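PDB 4OM9: serine protease pet from Escherichia coli, which acts as a secreted autotransporter enterotoxin of enteroaggregative strains, a serine protease that probably cleaves the cytoskeletal protein alpha-fodrin inside host cells. Local coordinates for residues 505-516 against 583-594; 644-652 against 664-672. All coordinates share one frame; numbering follows the deposited sequence.

Interactions 1 and 2 follow one another along the chain, neither nesting nor crossing, and both join successive coils of the beta-helix of the passenger domain. From the N terminus, residues 505-516 are laid down first. The chain then makes a 66-residue excursion that includes helices 543-550 and 552-558, and interaction 1 closes it when residues 583-594 return alongside. Strand 599-608 pairs with both strand 585-589 and strand 649-652, thereby linking the two contacts, whose centres lie about 18 Å apart. Interaction 2 closes a much shorter loop of 11 residues, carrying strand 655-658 and most of strand 661-664, as 664-672 settles on 644-652.

Interaction 1 of 2, residues 505-516 against 583-594; sequences NSISIKNAPLVM and FDNLNIEDSSLS
Ile-507 and Ile-509 exchange backbone hydrogen bonds with Asn-585, Asn-587 and Glu-589, holding strands 506-510 and 585-589 parallel. Ile-507 N donates to Asn-585 O at 2.8 Å, Ile-509 N to Asn-587 O at 2.7 Å, and the two isoleucine carbonyls accept from Asn-587 N and Glu-589 N. Asn-511 N ends this series with an almost straight bond to Glu-589 O (176°). Past the turn, Leu-514, Met-516, Ser-592 and Ser-594 repeat the pattern between strands 514-516 and 592-594.

Apolar contacts gather on the opposite side of the sheet from Lys-510 and Glu-589. Ile-509 lies alongside Ile-588, with Ile-509 CB 3.6 Å from Ile-588 CG2. Leu-514 likewise lies alongside Leu-593, with Leu-514 CD2 3.8 Å from Leu-593 CD1. Leu-586 joins the two strand pairs: its CD2 faces Ile-509 CG1, while its CD1 meets Met-516 CE at 3.6 Å. The methionine reaches that far because its chain is stretched straight out (chi2 169°, chi3 -179°), and the same methyl, Met-516 CE, approaches Phe-583 CE2 at 3.9 Å.

The other face carries mostly polar groups. Lys-510 and Glu-589 run abreast with Lys-510 NZ 4.2 Å from Glu-589 OE1, too far for a salt bridge; Glu-589 OE2 pairs instead with Lys-608. A water donates to Leu-514 O at 2.8 Å and also bonds the hydroxyls of Ser-592 and Ser-594.

The chemistry thus divides the work: main-chain bonds join the coils, aliphatic and aromatic groups fill the interior, and the charged and most polar side chains lie on the outer side.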
loop_
_atom_site.group_PDB
_atom_site.type_symbol
_atom_site.label_atom_id
_atom_site.label_comp_id
_atom_site.label_asym_id
_atom_site.label_seq_id
_atom_site.Cartn_x
_atom_site.Cartn_y
_atom_site.Cartn_z
ATOM N N ASN A 505 7.803 9.154 -12.404
ATOM C CA ASN A 505 9.037 9.123 -13.173
ATOM C C ASN A 505 10.211 9.206 -12.218
ATOM O O ASN A 505 11.121 8.394 -12.270
ATOM C CB ASN A 505 9.095 10.269 -14.182
ATOM C CG ASN A 505 7.866 10.324 -15.078
ATOM O OD1 ASN A 505 7.307 9.295 -15.448
ATOM N ND2 ASN A 505 7.440 11.534 -15.423
ATOM N N SER A 506 10.165 10.180 -11.320
ATOM C CA SER A 506 11.244 10.371 -10.370
ATOM C C SER A 506 10.736 11.132 -9.172
ATOM O O SER A 506 9.636 11.674 -9.192
ATOM C CB SER A 506 12.430 11.114 -11.001
ATOM O OG SER A 506 12.089 12.454 -11.325
ATOM N N ILE A 507 11.545 11.152 -8.121
ATOM C CA ILE A 507 11.176 11.816 -6.885
ATOM C C ILE A 507 12.399 12.539 -6.366
ATOM O O ILE A 507 13.491 11.966 -6.314
ATOM C CB ILE A 507 10.662 10.829 -5.813
ATOM C CG1 ILE A 507 9.338 10.183 -6.232
ATOM C CG2 ILE A 507 10.489 11.534 -4.485
ATOM C CD1 ILE A 507 8.892 9.038 -5.301
ATOM N N SER A 508 12.228 13.796 -5.985
ATOM C CA SER A 508 13.357 14.569 -5.503
ATOM C C SER A 508 13.033 15.235 -4.176
ATOM O O SER A 508 11.990 15.863 -4.019
ATOM C CB SER A 508 13.777 15.601 -6.542
ATOM O OG SER A 508 14.254 16.757 -5.898
ATOM N N ILE A 509 13.957 15.076 -3.237
ATOM C CA ILE A 509 13.799 15.481 -1.854
ATOM C C ILE A 509 14.970 16.329 -1.413
ATOM O O ILE A 509 16.102 15.870 -1.444
ATOM C CB ILE A 509 13.750 14.282 -0.930
ATOM C CG1 ILE A 509 12.912 13.165 -1.539
ATOM C CG2 ILE A 509 13.249 14.695 0.425
ATOM C CD1 ILE A 509 11.448 13.456 -1.514
ATOM N N LYS A 510 14.705 17.552 -0.977
ATOM C CA LYS A 510 15.764 18.432 -0.514
ATOM C C LYS A 510 15.338 19.092 0.777
ATOM O O LYS A 510 14.256 19.693 0.841
ATOM C CB LYS A 510 16.105 19.482 -1.572
ATOM C CG LYS A 510 16.656 18.894 -2.852
ATOM C CD LYS A 510 16.767 19.935 -3.964
ATOM C CE LYS A 510 16.688 19.256 -5.323
ATOM N NZ LYS A 510 17.677 19.778 -6.295
ATOM N N ASN A 511 16.171 18.922 1.802
ATOM C CA ASN A 511 16.081 19.661 3.055
ATOM C C ASN A 511 14.917 19.277 3.974
ATOM O O ASN A 511 14.804 19.832 5.065
ATOM C CB ASN A 511 16.030 21.181 2.764
ATOM C CG ASN A 511 17.422 21.775 2.470
ATOM O OD1 ASN A 511 18.428 21.284 2.971
ATOM N ND2 ASN A 511 17.471 22.832 1.655
ATOM N N ALA A 512 14.078 18.328 3.560
ATOM C CA ALA A 512 12.880 17.955 4.333
ATOM C C ALA A 512 12.566 16.465 4.192
ATOM O O ALA A 512 12.678 15.917 3.108
ATOM C CB ALA A 512 11.668 18.797 3.885
ATOM N N PRO A 513 12.161 15.799 5.283
ATOM C CA PRO A 513 12.078 14.329 5.232
ATOM C C PRO A 513 10.912 13.756 4.407
ATOM O O PRO A 513 9.836 14.341 4.305
ATOM C CB PRO A 513 11.913 13.931 6.711
ATOM C CG PRO A 513 12.216 15.180 7.504
ATOM C CD PRO A 513 11.832 16.320 6.617
ATOM N N LEU A 514 11.168 12.596 3.817
ATOM C CA LEU A 514 10.161 11.807 3.149
ATOM C C LEU A 514 9.990 10.473 3.881
ATOM O O LEU A 514 10.965 9.857 4.338
ATOM C CB LEU A 514 10.527 11.554 1.690
ATOM C CG LEU A 514 9.372 10.926 0.898
ATOM C CD1 LEU A 514 8.386 12.011 0.485
ATOM C CD2 LEU A 514 9.872 10.175 -0.311
ATOM N N VAL A 515 8.736 10.052 3.982
ATOM C CA VAL A 515 8.356 8.784 4.585
ATOM C C VAL A 515 7.405 8.053 3.662
ATOM O O VAL A 515 6.388 8.611 3.231
ATOM C CB VAL A 515 7.677 8.973 5.935
ATOM C CG1 VAL A 515 7.115 7.654 6.424
ATOM C CG2 VAL A 515 8.676 9.542 6.934
ATOM N N MET A 516 7.773 6.829 3.315
ATOM C CA MET A 516 6.898 5.936 2.588
ATOM C C MET A 516 6.488 4.802 3.529
ATOM O O MET A 516 7.342 4.170 4.187
ATOM C CB MET A 516 7.584 5.374 1.338
ATOM C CG MET A 516 8.069 6.399 0.334
ATOM S SD MET A 516 9.111 5.576 -0.890
ATOM C CE MET A 516 9.594 6.948 -1.928
ATOM N N PHE A 583 9.518 4.133 -8.922
ATOM C CA PHE A 583 10.114 5.319 -9.517
ATOM C C PHE A 583 11.437 4.990 -10.187
ATOM O O PHE A 583 12.149 4.106 -9.739
ATOM C CB PHE A 583 10.327 6.392 -8.451
ATOM C CG PHE A 583 11.080 5.900 -7.253
ATOM C CD1 PHE A 583 12.466 5.843 -7.259
ATOM C CD2 PHE A 583 10.394 5.478 -6.117
ATOM C CE1 PHE A 583 13.157 5.358 -6.157
ATOM C CE2 PHE A 583 11.071 5.015 -5.022
ATOM C CZ PHE A 583 12.465 4.952 -5.042
ATOM N N ASP A 584 11.774 5.699 -11.256
ATOM C CA ASP A 584 13.059 5.472 -11.889
ATOM C C ASP A 584 14.160 5.884 -10.934
ATOM O O ASP A 584 15.109 5.135 -10.707
ATOM C CB ASP A 584 13.171 6.229 -13.208
ATOM C CG ASP A 584 12.231 5.687 -14.244
ATOM O OD1 ASP A 584 12.008 4.456 -14.214
ATOM O OD2 ASP A 584 11.698 6.476 -15.062
ATOM N N ASN A 585 13.995 7.059 -10.341
ATOM C CA ASN A 585 14.996 7.585 -9.436
ATOM C C ASN A 585 14.424 8.413 -8.294
ATOM O O ASN A 585 13.543 9.239 -8.483
ATOM C CB ASN A 585 16.010 8.432 -10.214
ATOM C CG ASN A 585 16.782 7.622 -11.235
ATOM O OD1 ASN A 585 17.739 6.925 -10.892
ATOM N ND2 ASN A 585 16.368 7.700 -12.495
ATOM N N LEU A 586 14.931 8.163 -7.100
ATOM C CA LEU A 586 14.755 9.075 -5.988
ATOM C C LEU A 586 16.083 9.781 -5.699
ATOM O O LEU A 586 17.110 9.120 -5.468
ATOM C CB LEU A 586 14.281 8.331 -4.736
ATOM C CG LEU A 586 13.714 9.232 -3.641
ATOM C CD1 LEU A 586 12.663 8.488 -2.837
ATOM C CD2 LEU A 586 14.782 9.745 -2.737
ATOM N N ASN A 587 16.056 11.110 -5.684
ATOM C CA ASN A 587 17.187 11.880 -5.186
ATOM C C ASN A 587 16.881 12.531 -3.828
ATOM O O ASN A 587 15.845 13.188 -3.669
ATOM C CB ASN A 587 17.591 12.945 -6.205
ATOM C CG ASN A 587 18.771 13.794 -5.732
ATOM O OD1 ASN A 587 19.910 13.313 -5.633
ATOM N ND2 ASN A 587 18.500 15.064 -5.435
ATOM N N ILE A 588 17.776 12.348 -2.855
ATOM C CA ILE A 588 17.667 13.015 -1.548
ATOM C C ILE A 588 18.888 13.859 -1.270
ATOM O O ILE A 588 20.008 13.389 -1.429
ATOM C CB ILE A 588 17.583 12.044 -0.348
ATOM C CG1 ILE A 588 17.772 10.593 -0.777
ATOM C CG2 ILE A 588 16.372 12.311 0.552
ATOM C CD1 ILE A 588 17.563 9.633 0.381
ATOM N N GLU A 589 18.674 15.076 -0.791
ATOM C CA GLU A 589 19.774 15.903 -0.343
ATOM C C GLU A 589 19.509 16.398 1.077
ATOM O O GLU A 589 18.428 16.889 1.376
ATOM C CB GLU A 589 20.002 17.063 -1.318
ATOM C CG GLU A 589 20.220 16.559 -2.734
ATOM C CD GLU A 589 20.729 17.600 -3.705
ATOM O OE1 GLU A 589 20.625 18.823 -3.439
ATOM O OE2 GLU A 589 21.239 17.167 -4.756
ATOM N N ASP A 590 20.487 16.195 1.955
ATOM C CA ASP A 590 20.453 16.723 3.317
ATOM C C ASP A 590 19.167 16.460 4.122
ATOM O O ASP A 590 18.707 17.325 4.873
ATOM C CB ASP A 590 20.726 18.220 3.255
ATOM C CG ASP A 590 21.975 18.538 2.432
ATOM O OD1 ASP A 590 23.105 18.400 2.969
ATOM O OD2 ASP A 590 21.823 18.892 1.241
ATOM N N SER A 591 18.606 15.264 3.996
ATOM C CA SER A 591 17.420 14.946 4.779
ATOM C C SER A 591 17.333 13.448 5.023
ATOM O O SER A 591 18.347 12.753 5.023
ATOM C CB SER A 591 16.152 15.465 4.080
ATOM O OG SER A 591 15.058 15.533 4.987
ATOM N N SER A 592 16.136 12.922 5.240
ATOM C CA SER A 592 16.090 11.491 5.437
ATOM C C SER A 592 14.929 10.831 4.715
ATOM O O SER A 592 13.846 11.395 4.541
ATOM C CB SER A 592 16.073 11.150 6.933
ATOM O OG SER A 592 14.895 11.593 7.570
ATOM N N LEU A 593 15.203 9.624 4.260
ATOM C CA LEU A 593 14.209 8.795 3.629
ATOM C C LEU A 593 13.948 7.596 4.533
ATOM O O LEU A 593 14.876 6.887 4.903
ATOM C CB LEU A 593 14.684 8.356 2.251
ATOM C CG LEU A 593 13.811 7.351 1.517
ATOM C CD1 LEU A 593 12.427 7.913 1.285
ATOM C CD2 LEU A 593 14.464 6.986 0.216
ATOM N N SER A 594 12.686 7.401 4.900
ATOM C CA SER A 594 12.268 6.270 5.712
ATOM C C SER A 594 11.262 5.419 4.947
ATOM O O SER A 594 10.265 5.926 4.406
ATOM C CB SER A 594 11.633 6.727 7.033
ATOM O OG SER A 594 12.480 7.610 7.736
HETATM O O HOH W 1 9.652 7.032 -16.642
HETATM O O HOH W 2 15.654 17.464 6.872
HETATM O O HOH W 3 12.041 10.352 6.852
#

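Interaction 2 of 2, residues 644-652 against 664-672; sequences DSIGESKFT and IGDKAIVTL
Phe-651 turns the edge of its ring to Val-670 and Leu-672. Its CG stands anti to the backbone N (chi1 177°), carrying the ring along the strand toward the following residues. Phe-651 CD2 comes to 4.1 Å from Val-670 CG1, and Phe-651 CE2 to 4.0 Å from Leu-672 CD2, which lies in the ring plane. Ile-614, from strand 611-614, packs on both Phe-651 and Val-670, placing this cluster in the hydrophobic interior.

On the other face of the sheet, Thr-652 and Thr-671 adopt matching conformations and run abreast, both hydroxyls turned to the same side. Each hydroxyl sits beside its own backbone N, and the two are too far apart to bond directly. A single water ties them together, 2.7 Å from Thr-652 OG1 and 2.8 Å from Thr-671 OG1, and donates to Ile-669 O, which also accepts the bent bond from Phe-651 N.

Both lysines bend at chi4 and pair within their own segment. Lys-650 stays extended until that final bend (chi4 70°) directs its NZ to Glu-648 OE2 at 2.7 Å, above the carboxylate plane. The Lys-667 chain crosses Ile-646 at about a right angle, Lys-667 CD 3.8 Å from Ile-646 CG2; the bend then serves a weak salt bridge, Lys-667 NZ to Asp-666 OD2 at 3.4 Å. Asp-666 and Lys-667 belong to the type II turn from Gly-665 to Ala-668 that leads into strand 668-672.

Beyond that turn, Ile-669 N and Thr-671 N donate to Ser-649 O and Phe-651 O. Parallel strands from adjacent coils, with Phe-651, Val-670 and Leu-672 inside and Lys-650, Ile-669 and the threonines lining the outer side, are what is expected of the parallel beta-helix, right-handed in autotransporter passenger domains.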
loop_
_atom_site.group_PDB
_atom_site.type_symbol
_atom_site.label_atom_id
_atom_site.label_comp_id
_atom_site.label_asym_id
_atom_site.label_seq_id
_atom_site.Cartn_x
_atom_site.Cartn_y
_atom_site.Cartn_z
ATOM N N ASP A 644 6.048 3.198 17.436
ATOM C CA ASP A 644 6.540 1.939 16.933
ATOM C C ASP A 644 5.409 1.106 16.348
ATOM O O ASP A 644 4.344 0.943 16.963
ATOM C CB ASP A 644 7.239 1.166 18.050
ATOM C CG ASP A 644 8.484 1.871 18.558
ATOM O OD1 ASP A 644 9.137 2.579 17.767
ATOM O OD2 ASP A 644 8.812 1.721 19.754
ATOM N N SER A 645 5.631 0.586 15.150
ATOM C CA SER A 645 4.710 -0.380 14.574
ATOM C C SER A 645 5.463 -1.148 13.528
ATOM O O SER A 645 5.657 -0.669 12.410
ATOM C CB SER A 645 3.471 0.286 13.963
ATOM O OG SER A 645 2.532 -0.696 13.551
ATOM N N ILE A 646 5.876 -2.350 13.897
ATOM C CA ILE A 646 6.808 -3.118 13.096
ATOM C C ILE A 646 6.036 -4.043 12.171
ATOM O O ILE A 646 5.089 -4.695 12.591
ATOM C CB ILE A 646 7.782 -3.910 14.009
ATOM C CG1 ILE A 646 8.550 -2.934 14.904
ATOM C CG2 ILE A 646 8.738 -4.777 13.190
ATOM C CD1 ILE A 646 8.648 -3.361 16.358
ATOM N N GLY A 647 6.430 -4.054 10.902
ATOM C CA GLY A 647 5.820 -4.902 9.899
ATOM C C GLY A 647 6.762 -5.032 8.720
ATOM O O GLY A 647 7.751 -4.309 8.624
ATOM N N GLU A 648 6.457 -5.955 7.822
ATOM C CA GLU A 648 7.290 -6.203 6.656
ATOM C C GLU A 648 7.424 -4.973 5.760
ATOM O O GLU A 648 6.456 -4.246 5.550
ATOM C CB GLU A 648 6.708 -7.366 5.868
ATOM C CG GLU A 648 7.221 -7.519 4.473
ATOM C CD GLU A 648 6.716 -8.793 3.832
ATOM O OE1 GLU A 648 6.970 -9.889 4.389
ATOM O OE2 GLU A 648 6.058 -8.700 2.780
ATOM N N SER A 649 8.635 -4.738 5.250
ATOM C CA SER A 649 8.873 -3.676 4.277
ATOM C C SER A 649 9.813 -4.138 3.167
ATOM O O SER A 649 10.673 -5.000 3.385
ATOM C CB SER A 649 9.455 -2.448 4.963
ATOM O OG SER A 649 10.748 -2.734 5.464
ATOM N N LYS A 650 9.670 -3.563 1.981
ATOM C CA LYS A 650 10.475 -4.019 0.851
ATOM C C LYS A 650 11.174 -2.900 0.085
ATOM O O LYS A 650 10.529 -1.945 -0.370
ATOM C CB LYS A 650 9.622 -4.803 -0.143
ATOM C CG LYS A 650 9.103 -6.126 0.336
ATOM C CD LYS A 650 8.656 -6.925 -0.871
ATOM C CE LYS A 650 8.174 -8.324 -0.493
ATOM N NZ LYS A 650 6.888 -8.282 0.246
ATOM N N PHE A 651 12.483 -3.037 -0.085
ATOM C CA PHE A 651 13.171 -2.198 -1.053
ATOM C C PHE A 651 13.884 -3.053 -2.083
ATOM O O PHE A 651 14.554 -4.040 -1.756
ATOM C CB PHE A 651 14.168 -1.235 -0.407
ATOM C CG PHE A 651 14.921 -0.422 -1.416
ATOM C CD1 PHE A 651 14.285 0.607 -2.107
ATOM C CD2 PHE A 651 16.238 -0.717 -1.728
ATOM C CE1 PHE A 651 14.963 1.333 -3.057
ATOM C CE2 PHE A 651 16.924 0.007 -2.678
ATOM C CZ PHE A 651 16.296 1.030 -3.344
ATOM N N THR A 652 13.712 -2.660 -3.333
ATOM C CA THR A 652 14.301 -3.333 -4.465
ATOM C C THR A 652 14.871 -2.282 -5.413
ATOM O O THR A 652 14.138 -1.381 -5.879
ATOM C CB THR A 652 13.269 -4.194 -5.191
ATOM O OG1 THR A 652 12.832 -5.235 -4.313
ATOM C CG2 THR A 652 13.855 -4.810 -6.453
ATOM N N ILE A 664 18.983 -0.825 7.832
ATOM C CA ILE A 664 17.995 -1.796 7.396
ATOM C C ILE A 664 17.511 -2.556 8.621
ATOM O O ILE A 664 18.289 -3.223 9.306
ATOM C CB ILE A 664 18.572 -2.731 6.327
ATOM C CG1 ILE A 664 19.097 -1.872 5.166
ATOM C CG2 ILE A 664 17.520 -3.719 5.852
ATOM C CD1 ILE A 664 19.604 -2.642 3.972
ATOM N N GLY A 665 16.224 -2.408 8.917
ATOM C CA GLY A 665 15.678 -2.901 10.159
ATOM C C GLY A 665 14.876 -4.188 10.071
ATOM O O GLY A 665 14.705 -4.778 9.005
ATOM N N ASP A 666 14.392 -4.618 11.226
ATOM C CA ASP A 666 13.664 -5.870 11.359
ATOM C C ASP A 666 12.525 -6.019 10.340
ATOM O O ASP A 666 11.790 -5.069 10.069
ATOM C CB ASP A 666 13.126 -5.989 12.786
ATOM C CG ASP A 666 12.624 -7.380 13.099
ATOM O OD1 ASP A 666 12.979 -8.319 12.357
ATOM O OD2 ASP A 666 11.872 -7.532 14.084
ATOM N N LYS A 667 12.435 -7.211 9.753
ATOM C CA LYS A 667 11.378 -7.602 8.816
ATOM C C LYS A 667 11.483 -6.951 7.421
ATOM O O LYS A 667 10.722 -7.303 6.523
ATOM C CB LYS A 667 9.995 -7.320 9.427
ATOM C CG LYS A 667 9.697 -8.166 10.672
ATOM C CD LYS A 667 8.252 -7.994 11.154
ATOM C CE LYS A 667 7.910 -8.984 12.275
ATOM N NZ LYS A 667 8.877 -8.899 13.409
ATOM N N ALA A 668 12.434 -6.038 7.228
ATOM C CA ALA A 668 12.673 -5.482 5.897
ATOM C C ALA A 668 13.288 -6.528 4.964
ATOM O O ALA A 668 14.120 -7.331 5.373
ATOM C CB ALA A 668 13.575 -4.245 5.975
ATOM N N ILE A 669 12.860 -6.518 3.708
ATOM C CA ILE A 669 13.451 -7.372 2.690
ATOM C C ILE A 669 13.960 -6.519 1.538
ATOM O O ILE A 669 13.176 -6.003 0.724
ATOM C CB ILE A 669 12.461 -8.410 2.161
ATOM C CG1 ILE A 669 11.932 -9.259 3.320
ATOM C CG2 ILE A 669 13.128 -9.271 1.099
ATOM C CD1 ILE A 669 10.960 -10.338 2.910
ATOM N N VAL A 670 15.283 -6.387 1.496
ATOM C CA VAL A 670 15.999 -5.611 0.506
ATOM C C VAL A 670 16.659 -6.459 -0.573
ATOM O O VAL A 670 17.360 -7.432 -0.262
ATOM C CB VAL A 670 17.086 -4.774 1.169
ATOM C CG1 VAL A 670 17.841 -3.972 0.124
ATOM C CG2 VAL A 670 16.480 -3.870 2.236
ATOM N N THR A 671 16.456 -6.069 -1.826
ATOM C CA THR A 671 17.090 -6.709 -2.971
ATOM C C THR A 671 17.876 -5.726 -3.845
ATOM O O THR A 671 17.319 -5.042 -4.701
ATOM C CB THR A 671 16.060 -7.407 -3.847
ATOM O OG1 THR A 671 15.333 -8.353 -3.054
ATOM C CG2 THR A 671 16.741 -8.111 -5.016
ATOM N N LEU A 672 19.179 -5.653 -3.638
ATOM C CA LEU A 672 19.977 -4.753 -4.432
ATOM C C LEU A 672 20.310 -5.391 -5.771
ATOM O O LEU A 672 21.332 -6.062 -5.914
ATOM C CB LEU A 672 21.235 -4.366 -3.676
ATOM C CG LEU A 672 20.921 -3.764 -2.303
ATOM C CD1 LEU A 672 22.194 -3.315 -1.590
ATOM C CD2 LEU A 672 19.932 -2.613 -2.424
HETATM O O HOH W 4 13.156 -6.784 -2.135
#